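Long-range contact in lactococcal phage P2 ORF15 (Lactococcus phage p2, PDB 2WZP), which probably serves as the distal tail protein of the phage baseplate, forming the hub on which other baseplate proteins assemble: residues E251-T259 with V291-I302. Sequence-based numbering, arbitrary orientation.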
loop_
_atom_site.group_PDB
_atom_site.type_symbol
_atom_site.label_atom_id
_atom_site.label_comp_id
_atom_site.label_asym_id
_atom_site.label_seq_id
_atom_site.Cartn_x
_atom_site.Cartn_y
_atom_site.Cartn_z
ATOM N N GLU M 251 -7.658 -25.453 -57.163
ATOM C CA GLU M 251 -6.454 -25.821 -56.423
ATOM C C GLU M 251 -5.697 -24.584 -55.964
ATOM O O GLU M 251 -5.490 -23.667 -56.763
ATOM C CB GLU M 251 -5.571 -26.742 -57.260
ATOM C CG GLU M 251 -4.302 -27.183 -56.570
ATOM C CD GLU M 251 -3.356 -27.912 -57.493
ATOM O OE1 GLU M 251 -3.830 -28.766 -58.274
ATOM O OE2 GLU M 251 -2.137 -27.643 -57.423
ATOM N N TYR M 252 -5.321 -24.546 -54.675
ATOM C CA TYR M 252 -4.609 -23.400 -54.106
ATOM C C TYR M 252 -3.224 -23.773 -53.537
ATOM O O TYR M 252 -2.428 -22.876 -53.269
ATOM C CB TYR M 252 -5.486 -22.659 -53.062
ATOM C CG TYR M 252 -5.801 -23.489 -51.834
ATOM C CD1 TYR M 252 -4.961 -23.472 -50.722
ATOM C CD2 TYR M 252 -6.915 -24.320 -51.797
ATOM C CE1 TYR M 252 -5.222 -24.265 -49.604
ATOM C CE2 TYR M 252 -7.196 -25.101 -50.678
ATOM C CZ TYR M 252 -6.342 -25.077 -49.586
ATOM O OH TYR M 252 -6.589 -25.866 -48.489
ATOM N N THR M 253 -2.973 -25.080 -53.308
ATOM C CA THR M 253 -1.721 -25.663 -52.793
ATOM C C THR M 253 -1.693 -27.187 -53.027
ATOM O O THR M 253 -2.756 -27.815 -53.182
ATOM C CB THR M 253 -1.421 -25.264 -51.319
ATOM O OG1 THR M 253 -0.017 -25.363 -51.101
ATOM C CG2 THR M 253 -2.143 -26.137 -50.284
ATOM N N ALA M 254 -0.472 -27.770 -53.027
ATOM C CA ALA M 254 -0.228 -29.206 -53.217
ATOM C C ALA M 254 1.201 -29.581 -52.805
ATOM O O ALA M 254 2.135 -28.789 -52.969
ATOM C CB ALA M 254 -0.443 -29.584 -54.671
ATOM N N ILE M 255 1.364 -30.798 -52.285
ATOM C CA ILE M 255 2.655 -31.371 -51.890
ATOM C C ILE M 255 2.812 -32.576 -52.820
ATOM O O ILE M 255 2.165 -33.588 -52.596
ATOM C CB ILE M 255 2.663 -31.748 -50.377
ATOM C CG1 ILE M 255 2.330 -30.516 -49.501
ATOM C CG2 ILE M 255 3.999 -32.373 -49.975
ATOM C CD1 ILE M 255 1.699 -30.826 -48.192
ATOM N N VAL M 256 3.568 -32.406 -53.936
ATOM C CA VAL M 256 3.770 -33.400 -55.004
ATOM C C VAL M 256 5.274 -33.652 -55.183
ATOM O O VAL M 256 6.070 -32.710 -55.125
ATOM C CB VAL M 256 3.093 -32.946 -56.341
ATOM C CG1 VAL M 256 3.138 -34.036 -57.398
ATOM C CG2 VAL M 256 1.657 -32.503 -56.122
ATOM N N PHE M 257 5.643 -34.918 -55.457
ATOM C CA PHE M 257 7.027 -35.343 -55.627
ATOM C C PHE M 257 7.239 -36.137 -56.904
ATOM O O PHE M 257 6.370 -36.906 -57.302
ATOM C CB PHE M 257 7.424 -36.263 -54.447
ATOM C CG PHE M 257 7.197 -35.662 -53.077
ATOM C CD1 PHE M 257 8.149 -34.821 -52.501
ATOM C CD2 PHE M 257 6.026 -35.933 -52.363
ATOM C CE1 PHE M 257 7.930 -34.262 -51.251
ATOM C CE2 PHE M 257 5.817 -35.369 -51.101
ATOM C CZ PHE M 257 6.776 -34.555 -50.552
ATOM N N LYS M 258 8.453 -36.038 -57.474
ATOM C CA LYS M 258 8.897 -36.843 -58.604
ATOM C C LYS M 258 10.263 -37.424 -58.278
ATOM O O LYS M 258 11.296 -36.778 -58.475
ATOM C CB LYS M 258 8.871 -36.089 -59.947
ATOM C CG LYS M 258 9.173 -36.983 -61.159
ATOM C CD LYS M 258 8.249 -38.231 -61.274
ATOM C CE LYS M 258 8.725 -39.153 -62.358
ATOM N NZ LYS M 258 9.808 -40.062 -61.896
ATOM N N THR M 259 10.247 -38.660 -57.765
ATOM C CA THR M 259 11.433 -39.433 -57.390
ATOM C C THR M 259 12.025 -40.204 -58.561
ATOM O O THR M 259 11.306 -40.607 -59.468
ATOM C CB THR M 259 11.116 -40.359 -56.215
ATOM O OG1 THR M 259 10.024 -41.209 -56.564
ATOM C CG2 THR M 259 10.763 -39.599 -54.965
ATOM N N VAL M 291 13.000 -32.630 -54.276
ATOM C CA VAL M 291 12.301 -33.195 -55.403
ATOM C C VAL M 291 10.806 -32.873 -55.472
ATOM O O VAL M 291 10.076 -33.346 -56.358
ATOM C CB VAL M 291 12.763 -34.671 -55.469
ATOM C CG1 VAL M 291 11.660 -35.694 -55.211
ATOM C CG2 VAL M 291 13.592 -34.939 -56.716
ATOM N N MET M 292 10.393 -31.953 -54.594
ATOM C CA MET M 292 9.036 -31.428 -54.503
ATOM C C MET M 292 8.790 -30.354 -55.555
ATOM O O MET M 292 9.721 -29.641 -55.938
ATOM C CB MET M 292 8.813 -30.798 -53.130
ATOM C CG MET M 292 7.355 -30.545 -52.846
ATOM S SD MET M 292 6.983 -29.883 -51.217
ATOM C CE MET M 292 8.165 -30.709 -50.239
ATOM N N ASP M 293 7.519 -30.225 -55.992
ATOM C CA ASP M 293 7.084 -29.191 -56.920
ATOM C C ASP M 293 6.845 -27.932 -56.086
ATOM O O ASP M 293 5.724 -27.666 -55.640
ATOM C CB ASP M 293 5.823 -29.616 -57.697
ATOM C CG ASP M 293 5.421 -28.709 -58.856
ATOM O OD1 ASP M 293 4.545 -29.104 -59.639
ATOM O OD2 ASP M 293 5.972 -27.599 -58.970
ATOM N N PHE M 294 7.920 -27.171 -55.867
ATOM C CA PHE M 294 7.929 -25.943 -55.082
ATOM C C PHE M 294 6.890 -24.927 -55.550
ATOM O O PHE M 294 6.216 -24.328 -54.709
ATOM C CB PHE M 294 9.355 -25.346 -55.052
ATOM C CG PHE M 294 10.434 -26.337 -54.620
ATOM C CD1 PHE M 294 10.451 -26.860 -53.324
ATOM C CD2 PHE M 294 11.427 -26.739 -55.504
ATOM C CE1 PHE M 294 11.448 -27.769 -52.926
ATOM C CE2 PHE M 294 12.403 -27.667 -55.113
ATOM C CZ PHE M 294 12.418 -28.160 -53.820
ATOM N N GLU M 295 6.703 -24.775 -56.880
ATOM C CA GLU M 295 5.707 -23.854 -57.420
ATOM C C GLU M 295 4.269 -24.221 -57.011
ATOM O O GLU M 295 3.448 -23.329 -56.818
ATOM C CB GLU M 295 5.812 -23.762 -58.938
ATOM C CG GLU M 295 4.769 -22.831 -59.530
ATOM C CD GLU M 295 4.906 -22.486 -60.992
ATOM O OE1 GLU M 295 4.069 -21.693 -61.484
ATOM O OE2 GLU M 295 5.874 -22.964 -61.631
ATOM N N ARG M 296 3.957 -25.506 -56.904
ATOM C CA ARG M 296 2.628 -25.954 -56.513
ATOM C C ARG M 296 2.408 -25.843 -55.020
ATOM O O ARG M 296 1.259 -25.751 -54.585
ATOM C CB ARG M 296 2.417 -27.402 -56.942
ATOM C CG ARG M 296 1.789 -27.516 -58.286
ATOM C CD ARG M 296 1.497 -28.951 -58.522
ATOM N NE ARG M 296 0.082 -29.250 -58.368
ATOM C CZ ARG M 296 -0.473 -30.359 -58.834
ATOM N NH1 ARG M 296 -1.771 -30.567 -58.689
ATOM N NH2 ARG M 296 0.265 -31.266 -59.457
ATOM N N TYR M 297 3.492 -25.935 -54.228
ATOM C CA TYR M 297 3.427 -25.796 -52.776
ATOM C C TYR M 297 3.396 -24.304 -52.485
ATOM O O TYR M 297 4.427 -23.727 -52.151
ATOM C CB TYR M 297 4.655 -26.445 -52.122
ATOM C CG TYR M 297 4.491 -26.799 -50.664
ATOM C CD1 TYR M 297 3.297 -26.561 -49.996
ATOM C CD2 TYR M 297 5.507 -27.429 -49.966
ATOM C CE1 TYR M 297 3.126 -26.927 -48.666
ATOM C CE2 TYR M 297 5.342 -27.819 -48.640
ATOM C CZ TYR M 297 4.149 -27.559 -47.991
ATOM O OH TYR M 297 3.988 -27.914 -46.674
ATOM N N ARG M 298 2.229 -23.672 -52.687
ATOM C CA ARG M 298 2.056 -22.240 -52.513
ATOM C C ARG M 298 2.040 -21.896 -51.030
ATOM O O ARG M 298 2.694 -20.942 -50.611
ATOM C CB ARG M 298 0.776 -21.747 -53.245
ATOM C CG ARG M 298 0.191 -20.377 -52.749
ATOM C CD ARG M 298 1.047 -19.157 -53.129
ATOM N NE ARG M 298 0.718 -17.890 -52.448
ATOM C CZ ARG M 298 1.202 -17.498 -51.266
ATOM N NH1 ARG M 298 1.988 -18.305 -50.557
ATOM N NH2 ARG M 298 0.877 -16.313 -50.768
ATOM N N THR M 299 1.319 -22.694 -50.237
ATOM C CA THR M 299 1.124 -22.461 -48.804
ATOM C C THR M 299 0.923 -23.756 -48.014
ATOM O O THR M 299 0.626 -24.799 -48.598
ATOM C CB THR M 299 -0.079 -21.512 -48.609
ATOM O OG1 THR M 299 -0.168 -21.194 -47.226
ATOM C CG2 THR M 299 -1.432 -22.135 -49.079
ATOM N N ARG M 300 1.036 -23.663 -46.684
ATOM C CA ARG M 300 0.827 -24.755 -45.724
ATOM C C ARG M 300 -0.528 -24.499 -45.053
ATOM O O ARG M 300 -1.000 -25.356 -44.310
ATOM C CB ARG M 300 1.925 -24.738 -44.628
ATOM C CG ARG M 300 3.211 -25.553 -44.896
ATOM C CD ARG M 300 4.223 -25.583 -43.703
ATOM N NE ARG M 300 4.777 -24.248 -43.458
ATOM C CZ ARG M 300 4.203 -23.326 -42.685
ATOM N NH1 ARG M 300 3.100 -23.612 -42.001
ATOM N NH2 ARG M 300 4.734 -22.112 -42.584
ATOM N N ILE M 301 -1.126 -23.305 -45.279
ATOM C CA ILE M 301 -2.394 -22.878 -44.686
ATOM C C ILE M 301 -3.554 -23.569 -45.423
ATOM O O ILE M 301 -3.914 -23.200 -46.552
ATOM C CB ILE M 301 -2.571 -21.313 -44.629
ATOM C CG1 ILE M 301 -1.358 -20.523 -44.078
ATOM C CG2 ILE M 301 -3.854 -20.917 -43.920
ATOM C CD1 ILE M 301 -0.576 -21.118 -42.795
ATOM N N ILE M 302 -4.137 -24.562 -44.755
ATOM C CA ILE M 302 -5.219 -25.378 -45.287
ATOM C C ILE M 302 -6.582 -24.713 -45.075
ATOM O O ILE M 302 -7.008 -24.483 -43.936
ATOM C CB ILE M 302 -5.138 -26.844 -44.765
ATOM C CG1 ILE M 302 -3.732 -27.497 -44.972
ATOM C CG2 ILE M 302 -6.258 -27.702 -45.286
ATOM C CD1 ILE M 302 -2.970 -27.341 -46.351
HETATM O O HOH W 1 -0.891 -25.467 -56.135
HETATM O O HOH W 2 4.102 -29.485 -54.494
#
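Phe-257 and Met-292 form a single beta bridge between strand 251-257 and the irregular segment 291-302, with Asp-293 N donating to Val-256 O (3.0 Å) and Lys-258 N more weakly to Val-291 O. Beyond the bridge the loop swings away through residues 294-296, which have helical backbone angles without regular helical bonding, and returns at Arg-296, whose O accepts a weak bond from Ala-254 N. A water donates to Ala-254 O and Asp-293 O and accepts from Val-256 N, and so links the two backbones where they diverge.

The side chains divide between the two faces of the strand. On one, Arg-296 grips Glu-251 side-on: NE meets the syn lone pair of OE2 at 2.9 Å and NH1 reaches OE1 at 2.8 Å, with carboxylate and guanidinium 18° from coplanar. The extended glutamate chain, CG anti to the backbone N (chi1 -180°), carries the carboxylate alongside the guanidinium edge, while Val-256 CG2 covers one guanidinium face. Arg-243 gives Glu-251 a second cationic partner, which probably favours the ionised acid. On the other face, Ile-255 CG1 makes a CH-pi contact over the Tyr-297 ring, 3.9 Å from its centroid, and Met-292 lies beside Phe-257, its SD obliquely 5.2 Å from the ring centroid in a Met-aromatic contact while CE packs against CE1. Farther along, the buried Thr-253 OG1 donates in the carbonyl plane to Thr-299 O at 2.6 Å, and Thr-299 OG1 accepts from Ile-301 N.

Strand 251-257, paired on one side with strand 240-246, is thus flanked on the other by a loop that also touches another protein of the assembly. The arrangement exemplifies a strand outermost in its sheet within this chain, edged by an isolated beta bridge, a water-bridged detour of the loop and an ST turn, here within the Dit C-terminal domain.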